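Local atomic coordinates of ferrichrome ABC transporter substrate-binding protein (Staphylococcus pseudintermedius, PDB entry 5FLY), a protein that probably binds ferrichrome-type iron siderophores outside the cell membrane and delivers them to an ABC transporter for uptake. Residues A[39-44]-A[261-266]. Sequence-based numbering, arbitrary orientation.
Sequences LKYLDA and DPYTLD
Tyr-41 meets both Tyr-263 and Pro-262. Tyr-41 has the largest share of the contact, and Tyr-263 the next. The two tyrosines form a T-shaped pair. Tyr-41 turns its edge toward the face of Tyr-263, with the planes at 79° and the ring centroids 5.1 Å apart. Tyr-41 CD1 sits over the centre of the Tyr-263 ring and lies 3.7 Å from Tyr-263 CZ. CG of Tyr-41 is anti to the backbone N (chi1 -166°), and its CA-CB bond already points toward residues 261-266.

A CH-pi contact covers one face of Tyr-41. Pro-262 CB stands over the ring centre, 3.7 Å from the centroid and close to the ring normal. Trp-133 of helix 127-152 also meets the Tyr-41 ring.

The phenol oxygen of Tyr-263 makes close contacts with carbon atoms of helix 36-41. Its OH lies 3.4 Å from Tyr-41 CA. The same OH touches Lys-40 CG at 3.5 Å. The lysine chain bends at chi2, CE still passes near the hydroxyl, and the end of the side chain leads away.

Asp-261 fixes the start of helix 262-278. Its OD2 accepts from Thr-264 N at 3.0 Å and more weakly from Tyr-263 N. Its OD1 pairs with Thr-264 OG1 at 2.7 Å, on the syn side of the carboxylate.

The contact thus joins two helix ends. Asp-261 is the N-cap of one, and a Schellman motif with Asp-43 as C-prime residue closes the other. In this class III solute-binding protein it packs the first turn of the C-terminal helix 262-278 against helix 36-41 of the lobe built on the N-terminal parallel sheet.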
loop_
_atom_site.group_PDB
_atom_site.type_symbol
_atom_site.label_atom_id
_atom_site.label_comp_id
_atom_site.label_asym_id
_atom_site.label_seq_id
_atom_site.Cartn_x
_atom_site.Cartn_y
_atom_site.Cartn_z
ATOM N N LEU A 39 3.684 0.816 11.853
ATOM C CA LEU A 39 4.339 0.669 13.136
ATOM C C LEU A 39 4.796 2.027 13.678
ATOM O O LEU A 39 4.703 2.283 14.868
ATOM C CB LEU A 39 5.508 -0.296 13.008
ATOM C CG LEU A 39 5.094 -1.769 12.915
ATOM C CD1 LEU A 39 6.268 -2.605 12.371
ATOM C CD2 LEU A 39 4.628 -2.288 14.282
ATOM N N LYS A 40 5.283 2.897 12.796
ATOM C CA LYS A 40 5.687 4.258 13.178
ATOM C C LYS A 40 4.476 5.052 13.693
ATOM O O LYS A 40 4.554 5.784 14.687
ATOM C CB LYS A 40 6.323 4.962 11.984
ATOM C CG LYS A 40 6.519 6.469 12.125
ATOM C CD LYS A 40 7.408 6.840 13.271
ATOM C CE LYS A 40 7.470 8.373 13.459
ATOM N NZ LYS A 40 8.271 8.754 14.667
ATOM N N TYR A 41 3.342 4.870 13.033
ATOM C CA TYR A 41 2.118 5.571 13.408
ATOM C C TYR A 41 1.714 5.206 14.833
ATOM O O TYR A 41 1.113 6.009 15.561
ATOM C CB TYR A 41 1.001 5.223 12.422
ATOM C CG TYR A 41 -0.208 6.112 12.473
ATOM C CD1 TYR A 41 -0.227 7.320 11.789
ATOM C CD2 TYR A 41 -1.337 5.742 13.187
ATOM C CE1 TYR A 41 -1.340 8.130 11.825
ATOM C CE2 TYR A 41 -2.460 6.544 13.217
ATOM C CZ TYR A 41 -2.448 7.744 12.541
ATOM O OH TYR A 41 -3.561 8.553 12.557
ATOM N N LEU A 42 2.072 3.991 15.220
ATOM C CA LEU A 42 1.803 3.465 16.557
ATOM C C LEU A 42 2.961 3.682 17.539
ATOM O O LEU A 42 2.934 3.150 18.659
ATOM C CB LEU A 42 1.470 1.969 16.475
ATOM C CG LEU A 42 0.147 1.600 15.786
ATOM C CD1 LEU A 42 0.074 0.106 15.587
ATOM C CD2 LEU A 42 -1.055 2.085 16.599
ATOM N N ASP A 43 3.941 4.495 17.132
ATOM C CA ASP A 43 5.117 4.828 17.936
ATOM C C ASP A 43 5.843 3.576 18.409
ATOM O O ASP A 43 6.284 3.493 19.561
ATOM C CB ASP A 43 4.750 5.688 19.152
ATOM C CG ASP A 43 5.976 6.304 19.821
ATOM O OD1 ASP A 43 6.943 6.658 19.102
ATOM O OD2 ASP A 43 5.978 6.426 21.065
ATOM N N ALA A 44 5.973 2.607 17.507
ATOM C CA ALA A 44 6.750 1.406 17.792
ATOM C C ALA A 44 8.231 1.712 18.009
ATOM O O ALA A 44 8.771 2.714 17.505
ATOM C CB ALA A 44 6.600 0.404 16.667
ATOM N N ASP A 261 -0.087 2.316 4.366
ATOM C CA ASP A 261 -0.015 2.626 5.796
ATOM C C ASP A 261 -0.873 3.857 6.150
ATOM O O ASP A 261 -1.246 4.643 5.276
ATOM C CB ASP A 261 1.429 2.897 6.161
ATOM C CG ASP A 261 1.945 4.113 5.451
ATOM O OD1 ASP A 261 2.370 3.972 4.281
ATOM O OD2 ASP A 261 1.842 5.230 6.032
ATOM N N PRO A 262 -1.147 4.076 7.446
ATOM C CA PRO A 262 -1.994 5.224 7.824
ATOM C C PRO A 262 -1.488 6.598 7.360
ATOM O O PRO A 262 -2.335 7.454 7.081
ATOM C CB PRO A 262 -2.027 5.142 9.358
ATOM C CG PRO A 262 -1.813 3.650 9.644
ATOM C CD PRO A 262 -0.857 3.189 8.586
ATOM N N TYR A 263 -0.177 6.847 7.314
ATOM C CA TYR A 263 0.312 8.152 6.854
ATOM C C TYR A 263 -0.031 8.318 5.379
ATOM O O TYR A 263 -0.587 9.324 4.968
ATOM C CB TYR A 263 1.823 8.303 7.050
ATOM C CG TYR A 263 2.282 8.354 8.482
ATOM C CD1 TYR A 263 2.198 9.532 9.219
ATOM C CD2 TYR A 263 2.843 7.232 9.088
ATOM C CE1 TYR A 263 2.635 9.579 10.532
ATOM C CE2 TYR A 263 3.292 7.269 10.389
ATOM C CZ TYR A 263 3.180 8.443 11.114
ATOM O OH TYR A 263 3.621 8.497 12.424
ATOM N N THR A 264 0.284 7.298 4.593
ATOM C CA THR A 264 0.040 7.342 3.159
ATOM C C THR A 264 -1.449 7.411 2.890
ATOM O O THR A 264 -1.882 8.148 2.005
ATOM C CB THR A 264 0.641 6.125 2.432
ATOM O OG1 THR A 264 2.063 6.095 2.633
ATOM C CG2 THR A 264 0.348 6.211 0.951
ATOM N N LEU A 265 -2.226 6.654 3.662
ATOM C CA LEU A 265 -3.678 6.645 3.521
ATOM C C LEU A 265 -4.250 8.049 3.722
ATOM O O LEU A 265 -5.089 8.487 2.943
ATOM C CB LEU A 265 -4.311 5.653 4.501
ATOM C CG LEU A 265 -4.145 4.159 4.214
ATOM C CD1 LEU A 265 -4.615 3.323 5.426
ATOM C CD2 LEU A 265 -4.881 3.727 2.950
ATOM N N ASP A 266 -3.783 8.774 4.736
ATOM C CA ASP A 266 -4.294 10.134 4.966
ATOM C C ASP A 266 -4.004 11.045 3.771
ATOM O O ASP A 266 -4.880 11.767 3.302
ATOM C CB ASP A 266 -3.697 10.742 6.246
ATOM C CG ASP A 266 -4.317 10.176 7.525
ATOM O OD1 ASP A 266 -5.438 9.615 7.464
ATOM O OD2 ASP A 266 -3.684 10.321 8.604
#